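Long-range contacts in enoyl-CoA hydratase carB homologue (Streptomyces cattleya, PDB 5O34), which probably forms carbon-carbon bonds in thienamycin biosynthesis, as a crotonase-fold relative of the carboxymethylproline synthase CarB: residues A58-G62 and G100-G104; I151-Q156 and L172-E176. Numbering follows the deposited sequence.

Contact 1: A58-G62 and G100-G104; sequences AEFSG and GRSFG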
loop_
_atom_site.group_PDB
_atom_site.type_symbol
_atom_site.label_atom_id
_atom_site.label_comp_id
_atom_site.label_asym_id
_atom_site.label_seq_id
_atom_site.Cartn_x
_atom_site.Cartn_y
_atom_site.Cartn_z
ATOM N N ALA A 58 -27.412 -10.156 -2.417
ATOM C CA ALA A 58 -27.284 -11.073 -1.291
ATOM C C ALA A 58 -27.480 -10.250 -0.021
ATOM O O ALA A 58 -26.905 -9.170 0.110
ATOM C CB ALA A 58 -25.913 -11.733 -1.301
ATOM N N GLU A 59 -28.326 -10.742 0.893
ATOM C CA GLU A 59 -28.703 -10.041 2.117
ATOM C C GLU A 59 -28.439 -10.886 3.353
ATOM O O GLU A 59 -28.558 -12.109 3.299
ATOM C CB GLU A 59 -30.194 -9.716 2.032
ATOM C CG GLU A 59 -30.629 -8.401 2.648
ATOM C CD GLU A 59 -32.107 -8.102 2.451
ATOM O OE1 GLU A 59 -32.784 -8.854 1.710
ATOM O OE2 GLU A 59 -32.586 -7.103 3.035
ATOM N N PHE A 60 -28.117 -10.231 4.478
ATOM C CA PHE A 60 -27.882 -10.917 5.748
ATOM C C PHE A 60 -29.188 -10.991 6.532
ATOM O O PHE A 60 -29.670 -9.977 7.047
ATOM C CB PHE A 60 -26.746 -10.250 6.547
ATOM C CG PHE A 60 -25.385 -10.313 5.881
ATOM C CD1 PHE A 60 -24.727 -11.530 5.717
ATOM C CD2 PHE A 60 -24.743 -9.154 5.459
ATOM C CE1 PHE A 60 -23.465 -11.585 5.119
ATOM C CE2 PHE A 60 -23.475 -9.211 4.870
ATOM C CZ PHE A 60 -22.844 -10.427 4.707
ATOM N N SER A 61 -29.789 -12.193 6.569
ATOM C CA SER A 61 -31.067 -12.427 7.238
ATOM C C SER A 61 -30.963 -12.605 8.755
ATOM O O SER A 61 -29.888 -12.901 9.275
ATOM C CB SER A 61 -31.810 -13.598 6.594
ATOM O OG SER A 61 -31.225 -14.849 6.895
ATOM N N GLY A 62 -32.091 -12.383 9.437
ATOM C CA GLY A 62 -32.235 -12.496 10.885
ATOM C C GLY A 62 -32.029 -11.170 11.601
ATOM O O GLY A 62 -32.660 -10.884 12.622
ATOM N N GLY A 100 -30.154 0.574 7.749
ATOM C CA GLY A 100 -29.558 1.131 8.964
ATOM C C GLY A 100 -29.048 0.097 9.949
ATOM O O GLY A 100 -28.954 0.367 11.150
ATOM N N ARG A 101 -28.734 -1.104 9.436
ATOM C CA ARG A 101 -28.264 -2.248 10.205
ATOM C C ARG A 101 -26.797 -2.498 9.962
ATOM O O ARG A 101 -26.252 -2.107 8.920
ATOM C CB ARG A 101 -29.050 -3.504 9.815
ATOM C CG ARG A 101 -30.436 -3.564 10.404
ATOM C CD ARG A 101 -31.261 -4.556 9.646
ATOM N NE ARG A 101 -31.376 -5.837 10.343
ATOM C CZ ARG A 101 -30.689 -6.938 10.043
ATOM N NH1 ARG A 101 -29.798 -6.927 9.055
ATOM N NH2 ARG A 101 -30.886 -8.058 10.724
ATOM N N SER A 102 -26.170 -3.186 10.923
ATOM C CA SER A 102 -24.761 -3.553 10.890
ATOM C C SER A 102 -24.487 -4.552 9.780
ATOM O O SER A 102 -25.332 -5.398 9.495
ATOM C CB SER A 102 -24.335 -4.128 12.236
ATOM O OG SER A 102 -24.641 -3.231 13.296
ATOM N N PHE A 103 -23.313 -4.438 9.141
ATOM C CA PHE A 103 -22.876 -5.321 8.061
ATOM C C PHE A 103 -22.440 -6.675 8.640
ATOM O O PHE A 103 -21.576 -6.723 9.517
ATOM C CB PHE A 103 -21.745 -4.657 7.251
ATOM C CG PHE A 103 -21.422 -5.329 5.937
ATOM C CD1 PHE A 103 -22.132 -5.018 4.786
ATOM C CD2 PHE A 103 -20.407 -6.277 5.853
ATOM C CE1 PHE A 103 -21.833 -5.646 3.570
ATOM C CE2 PHE A 103 -20.114 -6.915 4.643
ATOM C CZ PHE A 103 -20.822 -6.590 3.507
ATOM N N GLY A 104 -23.069 -7.749 8.166
ATOM C CA GLY A 104 -22.794 -9.117 8.601
ATOM C C GLY A 104 -23.554 -9.527 9.847
ATOM O O GLY A 104 -22.964 -9.692 10.918
#
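This contact belongs to the crotonase fold: the end of a strand of the larger sheet, 55-59, runs into a turn that meets the loop following the neighbouring strand, 92-96. Phe60 does most of the work. Its CA-to-CB bond is directed toward the loop, and chi1 in the m well sets the ring against Gly104 and Phe103; it also touches Leu77 of helix 71-86 and Leu95 of strand 92-96. Phe103 starts the other way, its CA-to-CB bond directed away, yet a t rotamer swings the ring back so that its face meets the edge of Phe60. Gly104 lies over the face of Phe60, its CA 3.8 Å from the ring centroid in a CH-pi contact. Arg101 stretches across nearer the surface; its NH2 comes within 3.4 Å of Gly62 C, while its NH1 makes a weak hydrogen bond to Gly97 O. In the edge-to-face pair, the planes of Phe60 and Phe103 stand at 81° with centroids 5.3 Å apart, and Phe60 CE2 is 4.0 Å from Phe103 CZ.

Contact 2: I151-Q156 and L172-E176; sequences IGVGLQ and LVMPE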
loop_
_atom_site.group_PDB
_atom_site.type_symbol
_atom_site.label_atom_id
_atom_site.label_comp_id
_atom_site.label_asym_id
_atom_site.label_seq_id
_atom_site.Cartn_x
_atom_site.Cartn_y
_atom_site.Cartn_z
ATOM N N ILE A 151 -17.836 -4.167 11.988
ATOM C CA ILE A 151 -16.918 -4.537 13.071
ATOM C C ILE A 151 -16.323 -5.944 12.835
ATOM O O ILE A 151 -17.018 -6.819 12.312
ATOM C CB ILE A 151 -17.684 -4.465 14.432
ATOM C CG1 ILE A 151 -18.390 -3.100 14.643
ATOM C CG2 ILE A 151 -16.792 -4.812 15.632
ATOM C CD1 ILE A 151 -19.466 -3.105 15.777
ATOM N N GLY A 152 -15.065 -6.138 13.253
ATOM C CA GLY A 152 -14.329 -7.400 13.175
ATOM C C GLY A 152 -14.523 -8.200 11.904
ATOM O O GLY A 152 -14.121 -7.757 10.817
ATOM N N VAL A 153 -15.187 -9.374 12.039
ATOM C CA VAL A 153 -15.490 -10.311 10.947
ATOM C C VAL A 153 -16.363 -9.647 9.876
ATOM O O VAL A 153 -16.156 -9.893 8.682
ATOM C CB VAL A 153 -16.070 -11.662 11.478
ATOM C CG1 VAL A 153 -16.527 -12.578 10.341
ATOM C CG2 VAL A 153 -15.043 -12.388 12.353
ATOM N N GLY A 154 -17.283 -8.778 10.311
ATOM C CA GLY A 154 -18.159 -8.015 9.427
ATOM C C GLY A 154 -17.356 -7.131 8.495
ATOM O O GLY A 154 -17.528 -7.189 7.272
ATOM N N LEU A 155 -16.426 -6.351 9.074
ATOM C CA LEU A 155 -15.502 -5.500 8.319
ATOM C C LEU A 155 -14.581 -6.356 7.422
ATOM O O LEU A 155 -14.373 -6.003 6.260
ATOM C CB LEU A 155 -14.679 -4.601 9.276
ATOM C CG LEU A 155 -13.642 -3.630 8.671
ATOM C CD1 LEU A 155 -14.217 -2.800 7.518
ATOM C CD2 LEU A 155 -13.071 -2.733 9.750
ATOM N N GLN A 156 -14.088 -7.499 7.941
ATOM C CA GLN A 156 -13.217 -8.426 7.198
ATOM C C GLN A 156 -13.855 -8.965 5.906
ATOM O O GLN A 156 -13.179 -9.033 4.877
ATOM C CB GLN A 156 -12.723 -9.559 8.105
ATOM C CG GLN A 156 -11.585 -9.118 9.036
ATOM C CD GLN A 156 -11.359 -9.986 10.246
ATOM O OE1 GLN A 156 -11.016 -9.488 11.325
ATOM N NE2 GLN A 156 -11.500 -11.301 10.098
ATOM N N LEU A 172 -16.562 2.073 10.909
ATOM C CA LEU A 172 -15.660 0.921 10.751
ATOM C C LEU A 172 -14.764 0.727 11.984
ATOM O O LEU A 172 -14.197 1.703 12.471
ATOM C CB LEU A 172 -14.832 1.126 9.464
ATOM C CG LEU A 172 -15.463 0.734 8.098
ATOM C CD1 LEU A 172 -16.854 1.308 7.865
ATOM C CD2 LEU A 172 -14.608 1.191 6.969
ATOM N N VAL A 173 -14.685 -0.514 12.527
ATOM C CA VAL A 173 -13.918 -0.816 13.733
ATOM C C VAL A 173 -13.260 -2.183 13.612
ATOM O O VAL A 173 -13.836 -3.139 13.096
ATOM C CB VAL A 173 -14.779 -0.751 15.051
ATOM C CG1 VAL A 173 -13.974 -0.237 16.243
ATOM C CG2 VAL A 173 -16.064 0.062 14.876
ATOM N N MET A 174 -12.041 -2.258 14.181
ATOM C CA MET A 174 -11.273 -3.482 14.339
ATOM C C MET A 174 -10.917 -3.530 15.844
ATOM O O MET A 174 -9.771 -3.267 16.180
ATOM C CB MET A 174 -9.994 -3.504 13.467
ATOM C CG MET A 174 -10.184 -4.157 12.128
ATOM S SD MET A 174 -10.817 -5.822 12.145
ATOM C CE MET A 174 -10.768 -6.031 10.595
ATOM N N PRO A 175 -11.914 -3.728 16.766
ATOM C CA PRO A 175 -11.604 -3.762 18.215
ATOM C C PRO A 175 -11.051 -5.079 18.822
ATOM O O PRO A 175 -10.983 -5.176 20.049
ATOM C CB PRO A 175 -12.953 -3.397 18.846
ATOM C CG PRO A 175 -13.945 -4.019 17.944
ATOM C CD PRO A 175 -13.347 -4.045 16.535
ATOM N N GLU A 176 -10.689 -6.080 17.994
ATOM C CA GLU A 176 -10.143 -7.385 18.414
ATOM C C GLU A 176 -9.255 -7.362 19.672
ATOM O O GLU A 176 -9.468 -8.181 20.574
ATOM C CB GLU A 176 -9.388 -8.072 17.265
ATOM C CG GLU A 176 -10.277 -8.903 16.362
ATOM C CD GLU A 176 -11.024 -8.167 15.267
ATOM O OE1 GLU A 176 -11.083 -6.916 15.309
ATOM O OE2 GLU A 176 -11.568 -8.853 14.371
#
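Leu155, Met174 and Ile151 have the most surface covered here. Leu155, on the first turn of helix 152-158, aims its side chain at the strand end: CD1 is 3.8 Å from Leu172 CG, and CD2 is 4.0 Å from Met174 CG. The end of the Met174 side chain turns in toward 151-156, with CE 3.8 Å from Gly152 O, and also rests against the side chain of Gln156; Leu190 of helix 184-194 lies on it from outside the contact. Ile151 pairs with Val173 in a parallel bridge, both side chains on one face of the small sheet (Ile151 CG1 to Val173 CG2, 3.9 Å), and its CG2 packs 3.6 Å from Pro175 CD. This is the strand-to-helix junction of the crotonase fold, where a backbone NH at the helix start usually supplies one half of the oxyanion hole for the thioester carbonyl; this segment probably does the same here. Directly after the Ile151-Val173 bridge, Gly152 N donates a hydrogen bond to Val173 O (3.2 Å). Gly152 has positive phi (40°), and a CB there would crowd Glu176, whose OE2 already sits 3.3 Å from Gly152 CA. The Glu176 side chain also touches Ile181 and Cys183.

Contact 2 is the more deeply buried and covers 400 Å², against 237 Å² for contact 1, which is part core and part surface. They hold different elements: contact 1 joins a strand end of the six-stranded sheet to the loop after its neighbour, whereas contact 2 pairs two strands of the small sheet and packs the helix that follows one against the end of the other. Buried aromatic rings, with a guanidinium nearer the surface and no hydrogen bond across, serve the first; a parallel bridge, a backbone hydrogen bond, aliphatic packing and a carboxylate beside a glycine serve the second. They meet where Phe103 CD2 packs 3.3 Å from Gly154 O, loop on helix.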